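PDB 4FO0: actin-related protein 8 from Homo sapiens, which binds ATP with low basal ATPase activity, cannot polymerise, and serves as a proposed core subunit of the INO80 chromatin-remodelling complex. Local coordinates for residues A[47-50]-A[51-55]; A[142-145]-A[146-149]; A[235-238]-A[239-243]; A[261-265]-A[266-270]. All coordinates share one frame; numbering follows the deposited sequence.

Interaction 1: residues A[47-50]-A[51-55]; sequences RHKQ and QGQPL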
ATOM      1  N   ARG A  47       9.444 -22.409   8.989  1.00 45.27           N
ATOM      2  CA  ARG A  47       9.107 -23.789   9.320  1.00 49.85           C
ATOM      3  C   ARG A  47       8.887 -23.944  10.809  1.00 51.22           C
ATOM      4  O   ARG A  47       9.335 -23.119  11.601  1.00 62.88           O
ATOM      5  CB  ARG A  47      10.190 -24.763   8.855  1.00 48.46           C
ATOM      6  CG  ARG A  47       9.728 -26.218   8.868  1.00 54.04           C
ATOM      7  CD  ARG A  47      10.818 -27.174   8.416  1.00 56.39           C
ATOM      8  NE  ARG A  47      10.505 -27.819   7.144  1.00 68.59           N
ATOM      9  CZ  ARG A  47       9.721 -28.885   7.017  1.00 76.17           C
ATOM     10  NH1 ARG A  47       9.158 -29.428   8.088  1.00 60.41           N
ATOM     11  NH2 ARG A  47       9.488 -29.403   5.817  1.00 86.98           N
ATOM     12  N   HIS A  48       8.168 -24.993  11.185  1.00 73.56           N
ATOM     13  CA  HIS A  48       8.084 -25.383  12.583  1.00 81.14           C
ATOM     14  C   HIS A  48       9.363 -26.105  12.954  1.00 85.98           C
ATOM     15  O   HIS A  48      10.033 -26.666  12.085  1.00 80.24           O
ATOM     16  CB  HIS A  48       6.905 -26.311  12.803  1.00 63.78           C
ATOM     17  CG  HIS A  48       5.585 -25.632  12.680  1.00 69.46           C
ATOM     18  ND1 HIS A  48       5.473 -24.288  12.393  1.00 55.57           N
ATOM     19  CD2 HIS A  48       4.320 -26.097  12.808  1.00 65.31           C
ATOM     20  CE1 HIS A  48       4.195 -23.959  12.349  1.00 70.12           C
ATOM     21  NE2 HIS A  48       3.474 -25.038  12.601  1.00 64.92           N
ATOM     22  N   LYS A  49       9.709 -26.090  14.236  1.00 91.49           N
ATOM     23  CA  LYS A  49      10.884 -26.821  14.689  1.00 95.25           C
ATOM     24  C   LYS A  49      10.468 -28.178  15.261  1.00 97.23           C
ATOM     25  O   LYS A  49      11.315 -29.040  15.508  1.00101.73           O
ATOM     26  CB  LYS A  49      11.677 -26.009  15.715  1.00 91.83           C
ATOM     27  CG  LYS A  49      11.705 -24.511  15.450  1.00 76.34           C
ATOM     28  CD  LYS A  49      10.361 -23.861  15.774  1.00103.28           C
ATOM     29  CE  LYS A  49      10.529 -22.672  16.717  1.00112.79           C
ATOM     30  NZ  LYS A  49      11.432 -21.612  16.170  1.00112.94           N
ATOM     31  N   GLN A  50       9.160 -28.355  15.454  1.00 94.46           N
ATOM     32  CA  GLN A  50       8.592 -29.598  15.980  1.00 83.75           C
ATOM     33  C   GLN A  50       7.310 -29.988  15.263  1.00 89.51           C
ATOM     34  O   GLN A  50       6.682 -29.170  14.583  1.00 79.50           O
ATOM     35  CB  GLN A  50       8.250 -29.455  17.461  1.00 88.43           C
ATOM     36  CG  GLN A  50       9.429 -29.388  18.398  1.00106.80           C
ATOM     37  CD  GLN A  50       8.998 -29.078  19.819  1.00119.64           C
ATOM     38  OE1 GLN A  50       9.271 -27.995  20.339  1.00116.69           O
ATOM     39  NE2 GLN A  50       8.311 -30.025  20.452  1.00116.01           N
ATOM     40  N   GLN A  51       6.915 -31.243  15.452  1.00 88.87           N
ATOM     41  CA  GLN A  51       5.608 -31.722  15.014  1.00 97.64           C
ATOM     42  C   GLN A  51       4.505 -31.172  15.920  1.00 87.63           C
ATOM     43  O   GLN A  51       4.734 -30.901  17.102  1.00 92.33           O
ATOM     44  CB  GLN A  51       5.558 -33.257  15.016  1.00 95.49           C
ATOM     45  CG  GLN A  51       6.342 -33.945  13.899  1.00101.01           C
ATOM     46  CD  GLN A  51       7.829 -34.073  14.201  1.00122.18           C
ATOM     47  OE1 GLN A  51       8.439 -33.185  14.803  1.00110.90           O
ATOM     48  NE2 GLN A  51       8.417 -35.191  13.785  1.00112.33           N
ATOM     49  N   GLY A  52       3.313 -30.998  15.360  1.00 91.33           N
ATOM     50  CA  GLY A  52       2.147 -30.611  16.140  1.00 84.86           C
ATOM     51  C   GLY A  52       2.167 -29.235  16.786  1.00 89.53           C
ATOM     52  O   GLY A  52       1.605 -29.051  17.872  1.00 82.60           O
ATOM     53  N   GLN A  53       2.818 -28.271  16.135  1.00 83.06           N
ATOM     54  CA  GLN A  53       2.706 -26.870  16.541  1.00 77.72           C
ATOM     55  C   GLN A  53       1.463 -26.299  15.830  1.00 70.49           C
ATOM     56  O   GLN A  53       1.128 -26.750  14.731  1.00 67.11           O
ATOM     57  CB  GLN A  53       3.991 -26.090  16.196  1.00 60.68           C
ATOM     58  CG  GLN A  53       5.188 -26.310  17.173  1.00 69.73           C
ATOM     59  CD  GLN A  53       6.545 -25.734  16.670  1.00 95.77           C
ATOM     60  OE1 GLN A  53       7.609 -26.147  17.136  1.00 85.26           O
ATOM     61  NE2 GLN A  53       6.499 -24.779  15.734  1.00 78.11           N
ATOM     62  N   PRO A  54       0.740 -25.352  16.469  1.00 71.28           N
ATOM     63  CA  PRO A  54      -0.413 -24.736  15.786  1.00 69.58           C
ATOM     64  C   PRO A  54       0.048 -23.790  14.680  1.00 69.94           C
ATOM     65  O   PRO A  54       1.033 -23.074  14.848  1.00 62.61           O
ATOM     66  CB  PRO A  54      -1.105 -23.937  16.893  1.00 52.28           C
ATOM     67  CG  PRO A  54      -0.518 -24.470  18.185  1.00 62.34           C
ATOM     68  CD  PRO A  54       0.880 -24.863  17.852  1.00 49.97           C
ATOM     69  N   LEU A  55      -0.646 -23.798  13.552  1.00 62.78           N
ATOM     70  CA  LEU A  55      -0.235 -22.978  12.426  1.00 55.28           C
ATOM     71  C   LEU A  55      -0.600 -21.509  12.631  1.00 54.34           C
ATOM     72  O   LEU A  55      -1.764 -21.158  12.779  1.00 63.03           O
ATOM     73  CB  LEU A  55      -0.816 -23.535  11.126  1.00 52.44           C
ATOM     74  CG  LEU A  55      -0.098 -24.853  10.817  1.00 57.29           C
ATOM     75  CD1 LEU A  55      -0.610 -25.521   9.558  1.00 46.16           C
ATOM     76  CD2 LEU A  55       1.397 -24.589  10.713  1.00 54.45           C
TER
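The imidazole ring of H48 has the side-chain amide of Q53 over one face: NE2 of Q53 lies 3.3 Å from CG of H48. Ring and amide planes are 33° apart, so the two flat groups overlap at a slant, their side chains sliding past each other in opposite directions. Closer to its root, Q53 sets CB 3.4 Å from CD2 of H48. L55 approaches the ring obliquely through CD2, modelled too near NE2 of H48 to be trusted in detail. Past CG the chain of Q53 is extended (chi2 169°), which carries OE1 beyond the ring to within 3.2 Å of the backbone N of Q50. Glutamine suits this place, being long enough to lay its amide over the ring and still reach Q50. G52 has a positive phi, easy for glycine, where the chain turns back. With an alanine at H48 the ring under the Q53 amide is gone, and that amide would probably be set free to turn. The loop follows strand 38-47 and precedes helix 71-88 at the protein surface; the backbone of H48 is hydrogen-bonded to C148, and the side chains of H48 and L55 touch N150 of strand 149-152.

Interaction 2: residues A[142-145]-A[146-149]; sequences YVNP and LDCY
The side chain of N144 meets L146 and D147. Its CB comes first, 3.9 Å from OD2 of D147. Because CG lies opposite the backbone N (chi1 -175°), the amide sits beside the residue's own carbonyl and reaches forward along the chain. At the tip the two atoms part company: OD1 of N144 accepts the backbone N-H of L146 at 2.8 Å, fairly straight at 163° although the donor is tilted 34° from the carbonyl plane, while ND2 hydrogen-bonds a glycerol probably left from crystallisation. CB of L146 packs 3.3 Å from the same OD1. The backbone O of N144 takes the N-H of D147, 2.9 Å from O to N. On the carboxylate side, a water accepts from the backbone N of N144 and donates to OD1 of D147, an oxygen whose stronger partner is the hydroxyl of T128. V143 fills the apolar side, its CG1 3.8 Å from CB of D147 and 4.1 Å from CB of Y149; the hydroxyl of Y149 is bonded to the carbonyl of P132. P145 suits the second position of the turn, where its ring fixes phi and no N-H is needed. The arrangement is a type I beta turn from N144 to D147 overlaid by an Asx turn, and it leads from helix 138-141 into strand 149-152 of the actin fold.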
ATOM      1  N   TYR A 142       2.961 -19.173  -1.644  1.00 38.47           N
ATOM      2  CA  TYR A 142       2.545 -20.418  -2.292  1.00 37.19           C
ATOM      3  C   TYR A 142       2.807 -21.695  -1.499  1.00 37.65           C
ATOM      4  O   TYR A 142       2.712 -22.802  -2.022  1.00 44.50           O
ATOM      5  CB  TYR A 142       3.167 -20.515  -3.671  1.00 31.78           C
ATOM      6  CG  TYR A 142       2.346 -19.784  -4.675  1.00 44.98           C
ATOM      7  CD1 TYR A 142       2.478 -18.414  -4.836  1.00 51.89           C
ATOM      8  CD2 TYR A 142       1.403 -20.454  -5.438  1.00 48.98           C
ATOM      9  CE1 TYR A 142       1.711 -17.731  -5.751  1.00 48.82           C
ATOM     10  CE2 TYR A 142       0.636 -19.787  -6.356  1.00 45.92           C
ATOM     11  CZ  TYR A 142       0.788 -18.424  -6.507  1.00 52.74           C
ATOM     12  OH  TYR A 142       0.016 -17.756  -7.425  1.00 69.33           O
ATOM     13  N   VAL A 143       3.144 -21.535  -0.235  1.00 32.11           N
ATOM     14  CA  VAL A 143       3.245 -22.668   0.646  1.00 34.60           C
ATOM     15  C   VAL A 143       1.845 -23.219   0.925  1.00 32.56           C
ATOM     16  O   VAL A 143       0.952 -22.483   1.347  1.00 37.00           O
ATOM     17  CB  VAL A 143       3.951 -22.261   1.947  1.00 44.25           C
ATOM     18  CG1 VAL A 143       3.840 -23.357   2.992  1.00 34.21           C
ATOM     19  CG2 VAL A 143       5.414 -21.913   1.647  1.00 28.42           C
ATOM     20  N   ASN A 144       1.655 -24.502   0.639  1.00 35.55           N
ATOM     21  CA  ASN A 144       0.435 -25.207   0.991  1.00 35.18           C
ATOM     22  C   ASN A 144       0.078 -24.890   2.443  1.00 35.24           C
ATOM     23  O   ASN A 144       0.907 -25.024   3.329  1.00 38.39           O
ATOM     24  CB  ASN A 144       0.646 -26.705   0.794  1.00 32.11           C
ATOM     25  CG  ASN A 144      -0.620 -27.524   1.019  1.00 43.82           C
ATOM     26  OD1 ASN A 144      -1.488 -27.171   1.817  1.00 37.85           O
ATOM     27  ND2 ASN A 144      -0.711 -28.646   0.324  1.00 46.17           N
ATOM     28  N   PRO A 145      -1.155 -24.429   2.679  1.00 43.62           N
ATOM     29  CA  PRO A 145      -1.630 -24.027   4.011  1.00 35.41           C
ATOM     30  C   PRO A 145      -1.557 -25.184   5.001  1.00 48.54           C
ATOM     31  O   PRO A 145      -1.553 -24.956   6.213  1.00 47.12           O
ATOM     32  CB  PRO A 145      -3.095 -23.673   3.771  1.00 31.51           C
ATOM     33  CG  PRO A 145      -3.230 -23.488   2.322  1.00 37.10           C
ATOM     34  CD  PRO A 145      -2.185 -24.271   1.639  1.00 34.86           C
ATOM     35  N   LEU A 146      -1.512 -26.409   4.483  1.00 39.53           N
ATOM     36  CA  LEU A 146      -1.360 -27.597   5.322  1.00 50.07           C
ATOM     37  C   LEU A 146       0.082 -27.906   5.731  1.00 54.65           C
ATOM     38  O   LEU A 146       0.310 -28.697   6.642  1.00 56.76           O
ATOM     39  CB  LEU A 146      -1.926 -28.811   4.610  1.00 51.08           C
ATOM     40  CG  LEU A 146      -3.424 -28.738   4.369  1.00 64.24           C
ATOM     41  CD1 LEU A 146      -3.837 -29.919   3.522  1.00 41.18           C
ATOM     42  CD2 LEU A 146      -4.168 -28.717   5.700  1.00 44.49           C
ATOM     43  N   ASP A 147       1.055 -27.309   5.049  1.00 39.61           N
ATOM     44  CA  ASP A 147       2.451 -27.480   5.442  1.00 47.26           C
ATOM     45  C   ASP A 147       2.750 -26.837   6.776  1.00 43.47           C
ATOM     46  O   ASP A 147       2.030 -25.954   7.237  1.00 43.52           O
ATOM     47  CB  ASP A 147       3.403 -26.902   4.407  1.00 57.77           C
ATOM     48  CG  ASP A 147       3.712 -27.874   3.308  1.00 74.29           C
ATOM     49  OD1 ASP A 147       4.770 -27.691   2.664  1.00 74.32           O
ATOM     50  OD2 ASP A 147       2.903 -28.812   3.095  1.00 74.11           O
ATOM     51  N   CYS A 148       3.844 -27.278   7.378  1.00 43.55           N
ATOM     52  CA  CYS A 148       4.191 -26.872   8.727  1.00 52.12           C
ATOM     53  C   CYS A 148       5.002 -25.593   8.647  1.00 43.16           C
ATOM     54  O   CYS A 148       6.206 -25.574   8.919  1.00 44.39           O
ATOM     55  CB  CYS A 148       4.972 -27.985   9.438  1.00 54.86           C
ATOM     56  SG  CYS A 148       6.321 -28.710   8.426  1.00 88.44           S
ATOM     57  N   TYR A 149       4.338 -24.521   8.245  1.00 51.66           N
ATOM     58  CA  TYR A 149       4.985 -23.220   8.187  1.00 46.84           C
ATOM     59  C   TYR A 149       4.065 -22.168   8.751  1.00 37.03           C
ATOM     60  O   TYR A 149       2.857 -22.171   8.472  1.00 53.81           O
ATOM     61  CB  TYR A 149       5.383 -22.878   6.752  1.00 40.10           C
ATOM     62  CG  TYR A 149       6.577 -23.659   6.247  1.00 40.54           C
ATOM     63  CD1 TYR A 149       6.450 -24.992   5.861  1.00 42.24           C
ATOM     64  CD2 TYR A 149       7.832 -23.065   6.150  1.00 48.64           C
ATOM     65  CE1 TYR A 149       7.536 -25.704   5.392  1.00 42.69           C
ATOM     66  CE2 TYR A 149       8.927 -23.776   5.677  1.00 49.79           C
ATOM     67  CZ  TYR A 149       8.773 -25.098   5.306  1.00 51.29           C
ATOM     68  OH  TYR A 149       9.857 -25.813   4.842  1.00 53.62           O
TER
HETATM   69  O   HOH W   1       4.049 -26.074   0.141  1.00 46.05           O

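Interaction 3: residues A[235-238]-A[239-243]; sequences ESVC and ATYGS
V237, C238 and A239 form the middle of a helical turn, and each is engaged mainly through its backbone, with V237 adding a side-chain contact to Y241 four residues on. Placing CG1 opposite the backbone N (chi1 176°) sends that methyl of V237 over the face of the Y241 ring, 4.1 Å from the centroid, in a CH-pi contact. The valine and tyrosine side chains lie side by side and point the same way; CG1 of V237 is 3.7 Å from CZ of Y241, so the outer part of the ring is what the methyl meets. The carbonyl of V237 accepts the N-H of Y241, with 3.1 Å between O and N. The hydroxyl of T240 turns to the same oxygen, but that bond is modelled implausibly short. C238 presents its carbonyl to G242, O to N 2.9 Å. A239 gives its N-H to the carbonyl of E235, N to O again 2.9 Å, while its small CB rests 3.4 Å from O of S236 and suits a buried position. E235 and S236, at the start of the helix, direct their polar ends elsewhere, to H21 and D207 respectively. Helix 235-243 follows strand 229-234 and leads to strand 247-253, where I250 receives both A239 and T240; T240 also touches V263 of strand 258-264, and Y241 packs on L561 of helix 553-563.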
ATOM      1  N   GLU A 235       8.871   8.746   3.064  1.00 42.42           N
ATOM      2  CA  GLU A 235       8.395   8.301   1.773  1.00 38.20           C
ATOM      3  C   GLU A 235       7.596   9.432   1.101  1.00 37.13           C
ATOM      4  O   GLU A 235       7.533   9.521  -0.124  1.00 39.06           O
ATOM      5  CB  GLU A 235       7.595   6.986   1.903  1.00 38.23           C
ATOM      6  CG  GLU A 235       6.238   7.116   2.611  1.00 55.85           C
ATOM      7  CD  GLU A 235       5.714   5.805   3.243  1.00 57.02           C
ATOM      8  OE1 GLU A 235       4.933   5.896   4.220  1.00 72.77           O
ATOM      9  OE2 GLU A 235       6.055   4.697   2.772  1.00 42.86           O
ATOM     10  N   SER A 236       7.012  10.313   1.903  1.00 33.21           N
ATOM     11  CA  SER A 236       6.229  11.423   1.359  1.00 35.83           C
ATOM     12  C   SER A 236       7.107  12.444   0.620  1.00 49.87           C
ATOM     13  O   SER A 236       6.766  12.901  -0.470  1.00 47.32           O
ATOM     14  CB  SER A 236       5.454  12.117   2.474  1.00 31.59           C
ATOM     15  OG  SER A 236       6.311  12.362   3.576  1.00 45.50           O
ATOM     16  N   VAL A 237       8.236  12.812   1.217  1.00 40.22           N
ATOM     17  CA  VAL A 237       9.129  13.748   0.569  1.00 42.12           C
ATOM     18  C   VAL A 237       9.708  13.107  -0.686  1.00 49.03           C
ATOM     19  O   VAL A 237       9.801  13.748  -1.741  1.00 41.92           O
ATOM     20  CB  VAL A 237      10.263  14.181   1.495  1.00 44.62           C
ATOM     21  CG1 VAL A 237      11.227  15.069   0.744  1.00 35.54           C
ATOM     22  CG2 VAL A 237       9.709  14.880   2.708  1.00 32.95           C
ATOM     23  N   CYS A 238      10.088  11.837  -0.569  1.00 40.56           N
ATOM     24  CA  CYS A 238      10.613  11.103  -1.713  1.00 38.39           C
ATOM     25  C   CYS A 238       9.627  11.096  -2.874  1.00 45.80           C
ATOM     26  O   CYS A 238      10.007  11.289  -4.028  1.00 39.62           O
ATOM     27  CB  CYS A 238      11.006   9.689  -1.313  1.00 33.67           C
ATOM     28  SG  CYS A 238      12.490   9.653  -0.262  1.00 52.16           S
ATOM     29  N   ALA A 239       8.356  10.891  -2.562  1.00 39.03           N
ATOM     30  CA  ALA A 239       7.331  10.941  -3.585  1.00 40.84           C
ATOM     31  C   ALA A 239       7.392  12.254  -4.365  1.00 40.56           C
ATOM     32  O   ALA A 239       7.254  12.245  -5.587  1.00 35.98           O
ATOM     33  CB  ALA A 239       5.955  10.754  -2.970  1.00 34.61           C
ATOM     34  N   THR A 240       7.580  13.377  -3.661  1.00 37.75           N
ATOM     35  CA  THR A 240       7.660  14.680  -4.325  1.00 38.83           C
ATOM     36  C   THR A 240       8.854  14.751  -5.274  1.00 44.79           C
ATOM     37  O   THR A 240       8.726  15.267  -6.378  1.00 42.66           O
ATOM     38  CB  THR A 240       7.696  15.866  -3.333  1.00 40.51           C
ATOM     39  OG1 THR A 240       8.881  15.805  -2.532  1.00 55.03           O
ATOM     40  CG2 THR A 240       6.479  15.838  -2.431  1.00 46.17           C
ATOM     41  N   TYR A 241       9.999  14.213  -4.839  1.00 34.23           N
ATOM     42  CA  TYR A 241      11.195  14.107  -5.671  1.00 37.99           C
ATOM     43  C   TYR A 241      10.966  13.285  -6.931  1.00 42.54           C
ATOM     44  O   TYR A 241      11.372  13.672  -8.021  1.00 54.74           O
ATOM     45  CB  TYR A 241      12.330  13.441  -4.897  1.00 28.47           C
ATOM     46  CG  TYR A 241      12.871  14.264  -3.763  1.00 41.13           C
ATOM     47  CD1 TYR A 241      12.616  15.631  -3.679  1.00 43.03           C
ATOM     48  CD2 TYR A 241      13.650  13.677  -2.770  1.00 42.97           C
ATOM     49  CE1 TYR A 241      13.121  16.383  -2.630  1.00 37.65           C
ATOM     50  CE2 TYR A 241      14.154  14.419  -1.723  1.00 40.38           C
ATOM     51  CZ  TYR A 241      13.889  15.770  -1.658  1.00 39.61           C
ATOM     52  OH  TYR A 241      14.405  16.493  -0.609  1.00 54.48           O
ATOM     53  N   GLY A 242      10.341  12.127  -6.773  1.00 44.49           N
ATOM     54  CA  GLY A 242      10.148  11.227  -7.892  1.00 40.57           C
ATOM     55  C   GLY A 242       9.206  11.800  -8.929  1.00 42.18           C
ATOM     56  O   GLY A 242       9.255  11.427 -10.097  1.00 44.99           O
ATOM     57  N   SER A 243       8.349  12.720  -8.503  1.00 40.58           N
ATOM     58  CA  SER A 243       7.305  13.236  -9.374  1.00 47.57           C
ATOM     59  C   SER A 243       7.681  14.598  -9.944  1.00 53.84           C
ATOM     60  O   SER A 243       7.155  15.007 -10.970  1.00 51.72           O
ATOM     61  CB  SER A 243       6.007  13.352  -8.593  1.00 28.97           C
ATOM     62  OG  SER A 243       6.138  14.395  -7.650  1.00 47.53           O
TER

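Interaction 4: residues A[261-265]-A[266-270]; sequences CCVED and GVSHR
E264 and V267 close a tight two-residue reversal, hairpin-like, at the end of strand 258-264. The N-H of E264 meets the carbonyl of V267 at 2.9 Å from N to O, and the return bond from V267 N to E264 O is weak. D265 and G266 form the bend, their positive phi values close to those of a type I' turn; at G266 (phi 78°) glycine adopts this readily. V263 and S268 make the one beta bridge, with CG2 of V263 3.9 Å from CA of S268. Beyond them H269 N bonds to C262 O, 3.0 Å away. H269 also reaches back across the turn: its NE2 donates to OE1 of E264 at 2.9 Å. That oxygen lies close to the ring plane and uses its anti lone pair, while the carboxylate plane stands 82° from the ring. CB of E264 lies obliquely beside the same nitrogen, 3.4 Å from NE2. The other oxygen, OE2, is bridged to K499 and bonded to T496, so the carboxylate is held on both sides and probably stays ionised. A leucine in place of H269 would probably leave OE1 of E264 without this donor and the carboxylate less fixed in its rotation. S268 directs OG to R273 and D207. The whole is a tight type I'-like turn braced by a His-carboxylate hydrogen bond, leading from strand 258-264 toward its antiparallel partner 274-276 in the nucleotide-binding actin fold.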
ATOM      1  N   CYS A 261      -0.347  14.420   3.604  1.00 28.52           N
ATOM      2  CA  CYS A 261       0.453  15.486   4.182  1.00 36.90           C
ATOM      3  C   CYS A 261       0.798  16.538   3.147  1.00 44.12           C
ATOM      4  O   CYS A 261       0.657  16.319   1.942  1.00 41.70           O
ATOM      5  CB  CYS A 261       1.714  14.937   4.845  1.00 28.08           C
ATOM      6  SG  CYS A 261       3.094  14.572   3.720  1.00 43.68           S
ATOM      7  N   CYS A 262       1.227  17.695   3.622  1.00 51.58           N
ATOM      8  CA  CYS A 262       1.626  18.761   2.720  1.00 46.86           C
ATOM      9  C   CYS A 262       3.123  18.920   2.734  1.00 41.19           C
ATOM     10  O   CYS A 262       3.740  19.030   3.798  1.00 44.35           O
ATOM     11  CB  CYS A 262       0.935  20.061   3.096  1.00 41.60           C
ATOM     12  SG  CYS A 262      -0.823  19.978   2.780  1.00 50.44           S
ATOM     13  N   VAL A 263       3.706  18.908   1.544  1.00 37.02           N
ATOM     14  CA  VAL A 263       5.151  18.959   1.424  1.00 44.88           C
ATOM     15  C   VAL A 263       5.531  20.193   0.644  1.00 47.99           C
ATOM     16  O   VAL A 263       4.953  20.484  -0.407  1.00 57.46           O
ATOM     17  CB  VAL A 263       5.705  17.687   0.749  1.00 48.47           C
ATOM     18  CG1 VAL A 263       7.145  17.881   0.304  1.00 46.30           C
ATOM     19  CG2 VAL A 263       5.589  16.509   1.692  1.00 36.75           C
ATOM     20  N   GLU A 264       6.493  20.927   1.188  1.00 63.83           N
ATOM     21  CA  GLU A 264       6.963  22.173   0.597  1.00 60.69           C
ATOM     22  C   GLU A 264       8.483  22.160   0.571  1.00 57.45           C
ATOM     23  O   GLU A 264       9.134  22.349   1.602  1.00 59.20           O
ATOM     24  CB  GLU A 264       6.463  23.354   1.421  1.00 57.11           C
ATOM     25  CG  GLU A 264       6.207  24.613   0.622  1.00 67.26           C
ATOM     26  CD  GLU A 264       5.433  25.646   1.418  1.00 84.07           C
ATOM     27  OE1 GLU A 264       5.214  25.415   2.625  1.00 74.39           O
ATOM     28  OE2 GLU A 264       5.037  26.684   0.843  1.00101.04           O
ATOM     29  N   ASP A 265       9.039  21.902  -0.608  1.00 61.88           N
ATOM     30  CA  ASP A 265      10.491  21.887  -0.813  1.00 67.22           C
ATOM     31  C   ASP A 265      11.225  20.939   0.129  1.00 61.68           C
ATOM     32  O   ASP A 265      12.091  21.368   0.894  1.00 62.29           O
ATOM     33  CB  ASP A 265      11.076  23.294  -0.663  1.00 69.19           C
ATOM     34  CG  ASP A 265      10.249  24.349  -1.372  1.00 90.67           C
ATOM     35  OD1 ASP A 265       9.894  24.140  -2.558  1.00 92.41           O
ATOM     36  OD2 ASP A 265       9.944  25.380  -0.730  1.00 69.15           O
ATOM     37  N   GLY A 266      10.887  19.653   0.066  1.00 62.68           N
ATOM     38  CA  GLY A 266      11.589  18.643   0.843  1.00 50.07           C
ATOM     39  C   GLY A 266      11.171  18.615   2.305  1.00 51.61           C
ATOM     40  O   GLY A 266      11.787  17.938   3.135  1.00 53.19           O
ATOM     41  N   VAL A 267      10.115  19.343   2.638  1.00 39.41           N
ATOM     42  CA  VAL A 267       9.669  19.351   4.020  1.00 42.07           C
ATOM     43  C   VAL A 267       8.205  18.963   4.173  1.00 49.57           C
ATOM     44  O   VAL A 267       7.307  19.617   3.638  1.00 51.19           O
ATOM     45  CB  VAL A 267       9.889  20.719   4.662  1.00 49.09           C
ATOM     46  CG1 VAL A 267       9.559  20.661   6.134  1.00 35.42           C
ATOM     47  CG2 VAL A 267      11.314  21.150   4.450  1.00 41.84           C
ATOM     48  N   SER A 268       7.975  17.880   4.906  1.00 50.23           N
ATOM     49  CA  SER A 268       6.627  17.498   5.283  1.00 45.86           C
ATOM     50  C   SER A 268       6.228  18.295   6.514  1.00 45.37           C
ATOM     51  O   SER A 268       6.882  18.219   7.556  1.00 54.79           O
ATOM     52  CB  SER A 268       6.562  16.002   5.580  1.00 48.96           C
ATOM     53  OG  SER A 268       5.288  15.664   6.097  1.00 49.86           O
ATOM     54  N   HIS A 269       5.163  19.076   6.401  1.00 42.36           N
ATOM     55  CA  HIS A 269       4.740  19.886   7.534  1.00 41.50           C
ATOM     56  C   HIS A 269       4.001  19.048   8.570  1.00 40.19           C
ATOM     57  O   HIS A 269       2.880  18.600   8.322  1.00 45.40           O
ATOM     58  CB  HIS A 269       3.891  21.062   7.055  1.00 37.25           C
ATOM     59  CG  HIS A 269       4.641  22.012   6.174  1.00 68.29           C
ATOM     60  ND1 HIS A 269       5.908  22.465   6.479  1.00 59.29           N
ATOM     61  CD2 HIS A 269       4.309  22.587   4.993  1.00 73.50           C
ATOM     62  CE1 HIS A 269       6.324  23.277   5.523  1.00 59.02           C
ATOM     63  NE2 HIS A 269       5.372  23.369   4.611  1.00 63.97           N
ATOM     64  N   ARG A 270       4.640  18.835   9.720  1.00 36.74           N
ATOM     65  CA  ARG A 270       4.079  18.011  10.800  1.00 46.94           C
ATOM     66  C   ARG A 270       2.589  18.225  11.031  1.00 55.37           C
ATOM     67  O   ARG A 270       1.829  17.265  11.159  1.00 56.16           O
ATOM     68  CB  ARG A 270       4.789  18.294  12.121  1.00 60.96           C
ATOM     69  CG  ARG A 270       6.183  17.750  12.243  1.00 68.28           C
ATOM     70  CD  ARG A 270       6.704  18.030  13.637  1.00 82.17           C
ATOM     71  NE  ARG A 270       8.044  17.492  13.843  1.00 90.72           N
ATOM     72  CZ  ARG A 270       8.297  16.321  14.420  1.00105.21           C
ATOM     73  NH1 ARG A 270       7.292  15.561  14.857  1.00 93.70           N
ATOM     74  NH2 ARG A 270       9.557  15.917  14.567  1.00 70.71           N
TER

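Overall arrangement
The four contacts fall into two pairs on opposite sides of the chain's centre. Interactions 1 and 2, with centres 11 Å apart, touch where CD1 of L55 packs 3.5 Å from the backbone O of P145; both lie away from the annotated sites. Interactions 3 and 4 have centres 10 Å apart and pack closely, CB of S236 against SG of C261 at 3.6 Å and CG1 of V237 against CA of G266 at 3.6 Å. This second pair is nearer the nucleotide: the E235 side chain is about 4 Å from magnesium and about 6 Å from ATP, that of C261 about 13 Å from either. Interactions 1 and 3 are 43 Å apart between centres.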